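Local structure of glutathione transferase (Lolium rigidum, 6ZB6) at residues A[101-104]-A[105-109]; A[151-154]-A[155-159]. The protein probably conjugates glutathione to electrophilic xenobiotics such as herbicides, as a phi class glutathione transferase whose pocket here holds S-(p-nitrobenzyl)glutathione. All blocks are in the same frame, centred on the assembly; numbering follows the deposited sequence.

Contact 1: residues A[101-104]-A[105-109]. With NA (sodium ion), chain J.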
loop_
_atom_site.group_PDB
_atom_site.type_symbol
_atom_site.label_atom_id
_atom_site.label_comp_id
_atom_site.label_asym_id
_atom_site.label_seq_id
_atom_site.Cartn_x
_atom_site.Cartn_y
_atom_site.Cartn_z
ATOM N N TRP A 101 -3.393 10.743 -8.947
ATOM C CA TRP A 101 -3.777 9.346 -8.806
ATOM C C TRP A 101 -3.303 8.752 -7.484
ATOM O O TRP A 101 -3.842 7.732 -7.043
ATOM C CB TRP A 101 -3.285 8.562 -10.032
ATOM C CG TRP A 101 -4.112 8.947 -11.220
ATOM C CD1 TRP A 101 -3.834 9.922 -12.134
ATOM C CD2 TRP A 101 -5.407 8.424 -11.572
ATOM N NE1 TRP A 101 -4.860 10.013 -13.056
ATOM C CE2 TRP A 101 -5.839 9.112 -12.728
ATOM C CE3 TRP A 101 -6.233 7.427 -11.030
ATOM C CZ2 TRP A 101 -7.056 8.831 -13.361
ATOM C CZ3 TRP A 101 -7.448 7.153 -11.656
ATOM C CH2 TRP A 101 -7.848 7.857 -12.809
ATOM N N THR A 102 -2.357 9.400 -6.813
ATOM C CA THR A 102 -2.077 9.054 -5.427
ATOM C C THR A 102 -3.251 9.431 -4.527
ATOM O O THR A 102 -3.630 8.664 -3.633
ATOM C CB THR A 102 -0.800 9.775 -4.982
ATOM O OG1 THR A 102 0.298 9.330 -5.807
ATOM C CG2 THR A 102 -0.513 9.521 -3.494
ATOM N N GLU A 103 -3.825 10.622 -4.742
ATOM C CA GLU A 103 -5.021 11.030 -4.011
ATOM C C GLU A 103 -6.208 10.131 -4.333
ATOM O O GLU A 103 -7.014 9.825 -3.447
ATOM C CB GLU A 103 -5.373 12.485 -4.331
ATOM C CG GLU A 103 -4.331 13.522 -3.865
ATOM C CD GLU A 103 -4.110 13.495 -2.371
ATOM O OE1 GLU A 103 -5.113 13.517 -1.614
ATOM O OE2 GLU A 103 -2.932 13.453 -1.945
ATOM N N VAL A 104 -6.344 9.711 -5.597
ATOM C CA VAL A 104 -7.436 8.803 -5.940
ATOM C C VAL A 104 -7.347 7.537 -5.106
ATOM O O VAL A 104 -8.360 7.053 -4.574
ATOM C CB VAL A 104 -7.441 8.475 -7.443
ATOM C CG1 VAL A 104 -8.463 7.376 -7.710
ATOM C CG2 VAL A 104 -7.757 9.703 -8.273
ATOM N N ASP A 105 -6.142 6.975 -4.971
ATOM C CA ASP A 105 -6.004 5.803 -4.114
ATOM C C ASP A 105 -6.455 6.112 -2.705
ATOM O O ASP A 105 -7.254 5.373 -2.127
ATOM C CB ASP A 105 -4.569 5.281 -4.087
ATOM C CG ASP A 105 -4.360 4.233 -2.983
ATOM O OD1 ASP A 105 -4.961 3.141 -3.077
ATOM O OD2 ASP A 105 -3.607 4.487 -2.017
ATOM N N ALA A 106 -5.962 7.224 -2.137
ATOM C CA ALA A 106 -6.246 7.527 -0.743
ATOM C C ALA A 106 -7.742 7.760 -0.502
ATOM O O ALA A 106 -8.283 7.338 0.527
ATOM C CB ALA A 106 -5.414 8.758 -0.307
ATOM N N HIS A 107 -8.437 8.411 -1.436
ATOM C CA HIS A 107 -9.781 8.879 -1.141
ATOM C C HIS A 107 -10.890 8.297 -1.998
ATOM O O HIS A 107 -12.066 8.568 -1.709
ATOM C CB HIS A 107 -9.833 10.409 -1.243
ATOM C CG HIS A 107 -8.902 11.070 -0.292
ATOM N ND1 HIS A 107 -9.083 11.015 1.074
ATOM C CD2 HIS A 107 -7.735 11.727 -0.494
ATOM C CE1 HIS A 107 -8.089 11.653 1.670
ATOM N NE2 HIS A 107 -7.256 12.091 0.741
ATOM N N THR A 108 -10.572 7.520 -3.027
ATOM C CA THR A 108 -11.630 6.953 -3.852
ATOM C C THR A 108 -11.469 5.440 -3.963
ATOM O O THR A 108 -12.397 4.693 -3.632
ATOM C CB THR A 108 -11.633 7.611 -5.232
ATOM O OG1 THR A 108 -12.070 8.969 -5.107
ATOM C CG2 THR A 108 -12.565 6.877 -6.183
ATOM N N TYR A 109 -10.290 4.979 -4.386
ATOM C CA TYR A 109 -10.084 3.547 -4.602
ATOM C C TYR A 109 -9.951 2.808 -3.278
ATOM O O TYR A 109 -10.654 1.826 -3.039
ATOM C CB TYR A 109 -8.853 3.331 -5.485
ATOM C CG TYR A 109 -8.381 1.897 -5.696
ATOM C CD1 TYR A 109 -7.588 1.256 -4.756
ATOM C CD2 TYR A 109 -8.704 1.205 -6.860
ATOM C CE1 TYR A 109 -7.129 -0.054 -4.961
ATOM C CE2 TYR A 109 -8.256 -0.098 -7.074
ATOM C CZ TYR A 109 -7.475 -0.715 -6.128
ATOM O OH TYR A 109 -7.030 -1.994 -6.331
HETATM NA NA NA J . -14.897 9.052 -4.888
HETATM O O HOH W 1 -2.138 6.693 -2.144
HETATM O O HOH W 2 -4.598 12.765 1.037
HETATM O O HOH W 3 -15.423 8.897 -2.242
#
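A pi-type turn widens helix 92-127 where Val104 O takes two backbone donors, Thr108 N at 2.7 Å and Tyr109 N at 2.8 Å. The two come from opposite faces of the carbonyl plane, and the second bond is the straighter, 166° at the hydrogen. Before this point the helix is regular: Asp105 N, Ala106 N and His107 N each bond four residues back, to Trp101 O, Thr102 O and Glu103 O. On the outer side Glu103 and His107 run side by side in the same direction. The glutamate chain bends at chi2 (-60°), which brings OE1 to the edge of the imidazole, near its plane and 3.4 Å from His107 CD2. A water links the two, donating to Glu103 OE1 and hydrogen-bonding His107 NE2 at 2.8 Å. Ala106 CB lies over one imidazole face, toward the rim. A second water bridges the buried side, donating to Thr102 O and to Asp105 OD2 at 2.7 Å; the same carboxylate oxygen forms a salt bridge with Arg69. Val104 CG1 comes within 4.0 Å of Thr108 CB. The threonine's OG1, anti to its carbonyl carbon (chi1 -69°), binds a sodium ion at 2.8 Å, and the ion also holds a water. At the end of the wide turn, Tyr109 OH hydrogen-bonds Thr176 OG1, while its ring packs with Tyr150 and His172. A wide turn of this kind, with one carbonyl serving donors four and five residues ahead, is the mark of a pi-bulge within an alpha-helix, here in the all-helical C-terminal domain of a glutathione transferase.

Contact 2: residues A[151-154]-A[155-159]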
loop_
_atom_site.group_PDB
_atom_site.type_symbol
_atom_site.label_atom_id
_atom_site.label_comp_id
_atom_site.label_asym_id
_atom_site.label_seq_id
_atom_site.Cartn_x
_atom_site.Cartn_y
_atom_site.Cartn_z
ATOM N N GLU A 151 -10.277 1.060 -15.617
ATOM C CA GLU A 151 -10.180 0.317 -16.868
ATOM C C GLU A 151 -10.055 1.261 -18.052
ATOM O O GLU A 151 -9.232 1.038 -18.947
ATOM C CB GLU A 151 -11.398 -0.586 -17.019
ATOM C CG GLU A 151 -11.431 -1.380 -18.307
ATOM C CD GLU A 151 -10.381 -2.474 -18.354
ATOM O OE1 GLU A 151 -9.746 -2.774 -17.321
ATOM O OE2 GLU A 151 -10.196 -3.040 -19.439
ATOM N N ALA A 152 -10.860 2.328 -18.068
ATOM C CA ALA A 152 -10.755 3.323 -19.128
ATOM C C ALA A 152 -9.409 4.038 -19.079
ATOM O O ALA A 152 -8.768 4.232 -20.119
ATOM C CB ALA A 152 -11.908 4.325 -19.025
ATOM N N ARG A 153 -8.954 4.410 -17.879
ATOM C CA ARG A 153 -7.686 5.122 -17.747
ATOM C C ARG A 153 -6.518 4.255 -18.206
ATOM O O ARG A 153 -5.626 4.719 -18.930
ATOM C CB ARG A 153 -7.495 5.560 -16.292
ATOM C CG ARG A 153 -6.173 6.248 -15.991
ATOM C CD ARG A 153 -6.173 7.670 -16.487
ATOM N NE ARG A 153 -4.899 8.331 -16.207
ATOM C CZ ARG A 153 -4.469 9.406 -16.855
ATOM N NH1 ARG A 153 -5.228 9.938 -17.800
ATOM N NH2 ARG A 153 -3.286 9.944 -16.560
ATOM N N LEU A 154 -6.498 2.991 -17.776
ATOM C CA LEU A 154 -5.405 2.089 -18.121
ATOM C C LEU A 154 -5.539 1.517 -19.526
ATOM O O LEU A 154 -4.683 0.730 -19.939
ATOM C CB LEU A 154 -5.308 0.956 -17.091
ATOM C CG LEU A 154 -4.884 1.463 -15.704
ATOM C CD1 LEU A 154 -5.165 0.427 -14.620
ATOM C CD2 LEU A 154 -3.401 1.906 -15.680
ATOM N N SER A 155 -6.592 1.881 -20.257
ATOM C CA SER A 155 -6.651 1.610 -21.687
ATOM C C SER A 155 -5.862 2.634 -22.485
ATOM O O SER A 155 -5.467 2.349 -23.618
ATOM C CB SER A 155 -8.101 1.610 -22.170
ATOM O OG SER A 155 -8.803 0.514 -21.615
ATOM N N GLN A 156 -5.631 3.819 -21.922
ATOM C CA GLN A 156 -4.857 4.845 -22.606
ATOM C C GLN A 156 -3.400 4.901 -22.174
ATOM O O GLN A 156 -2.549 5.301 -22.974
ATOM C CB GLN A 156 -5.491 6.220 -22.396
ATOM C CG GLN A 156 -7.000 6.204 -22.460
ATOM C CD GLN A 156 -7.621 7.209 -21.516
ATOM O OE1 GLN A 156 -6.976 8.176 -21.103
ATOM N NE2 GLN A 156 -8.878 6.983 -21.157
ATOM N N HIS A 157 -3.084 4.512 -20.942
ATOM C CA HIS A 157 -1.706 4.493 -20.476
ATOM C C HIS A 157 -1.431 3.191 -19.746
ATOM O O HIS A 157 -2.339 2.573 -19.179
ATOM C CB HIS A 157 -1.399 5.668 -19.539
ATOM C CG HIS A 157 -1.747 7.003 -20.109
ATOM N ND1 HIS A 157 -2.973 7.600 -19.908
ATOM C CD2 HIS A 157 -1.031 7.858 -20.876
ATOM C CE1 HIS A 157 -2.998 8.767 -20.526
ATOM N NE2 HIS A 157 -1.831 8.947 -21.121
ATOM N N GLU A 158 -0.159 2.786 -19.749
ATOM C CA GLU A 158 0.207 1.563 -19.043
ATOM C C GLU A 158 0.123 1.734 -17.533
ATOM O O GLU A 158 -0.075 0.747 -16.812
ATOM C CB GLU A 158 1.612 1.115 -19.450
ATOM C CG GLU A 158 1.614 0.124 -20.620
ATOM C CD GLU A 158 2.803 -0.822 -20.603
ATOM O OE1 GLU A 158 3.852 -0.473 -20.016
ATOM O OE2 GLU A 158 2.685 -1.920 -21.181
ATOM N N TYR A 159 0.275 2.964 -17.035
ATOM C CA TYR A 159 0.202 3.249 -15.608
ATOM C C TYR A 159 -0.708 4.449 -15.378
ATOM O O TYR A 159 -1.145 5.112 -16.320
ATOM C CB TYR A 159 1.598 3.508 -15.019
ATOM C CG TYR A 159 2.510 2.303 -15.107
ATOM C CD1 TYR A 159 2.433 1.280 -14.173
ATOM C CD2 TYR A 159 3.437 2.183 -16.137
ATOM C CE1 TYR A 159 3.252 0.165 -14.261
ATOM C CE2 TYR A 159 4.263 1.077 -16.231
ATOM C CZ TYR A 159 4.169 0.076 -15.285
ATOM O OH TYR A 159 4.989 -1.023 -15.367
#
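Four hydrogen bonds tie residues 151-154 to the turn that follows. Ser155 OG, anti to its own carbonyl carbon (chi1 -67°), folds back on the helix and donates to Glu151 O at 2.8 Å. Ser155 N bonds Ala152 O, meeting it from well above the carbonyl plane. Arg153 O accepts twice: His157 N lies in its carbonyl plane at 3.2 Å, whereas Gln156 N stands 59° out of that plane at 3.1 Å. The Gln156 chain, bent at chi2, sets NE2 2.9 Å from Ala152 O. The backbone bonds, reaching three and four residues back, mark the weakly bonded last turn of helix 133-156, from which the chain passes into a loop of the C-terminal domain. Leu154 CA adds a CA-H...O contact with His157 O. Among charged and aromatic groups, the Arg153 guanidinium lies under His157: ND1 sits over the centre of one face, 3.8 Å from CZ, with the two planes 48° apart. ND1 is buried there and has no partner in the model. Arg153 NE is held by Leu160 O, which helps fix the guanidinium. Van der Waals packing falls to buried Leu154, whose CD2 lies against the backbone, 3.7 Å from both Glu158 O and Tyr159 C; His193 and Trp197 of helix 192-202 touch the same side chain. Both carboxylate oxygens of Glu151 reach this helix too, OE2 bonding His193 ND1 and OE1 bonding Val194 N.

Contact 1 and contact 2 lie on consecutive helices, 92-127 and 133-156, with their centres about 16 Å apart. They meet directly where Trp101 CZ2 packs against Arg153 CD at 3.4 Å, so the indole of one contact adjoins the side chain whose guanidinium face lies against His157 in the other. One helical turn along, Val104 touches Tyr150, just before residues 151-159 begin. Contact 1 is the more central, about 11 Å from the centre of the chain against about 20 Å for contact 2, which lies out at the protein surface. Contact 1 is also on the ligand side: the Ala106 side chain is about 9 Å from the bound S-(p-nitrobenzyl)glutathione.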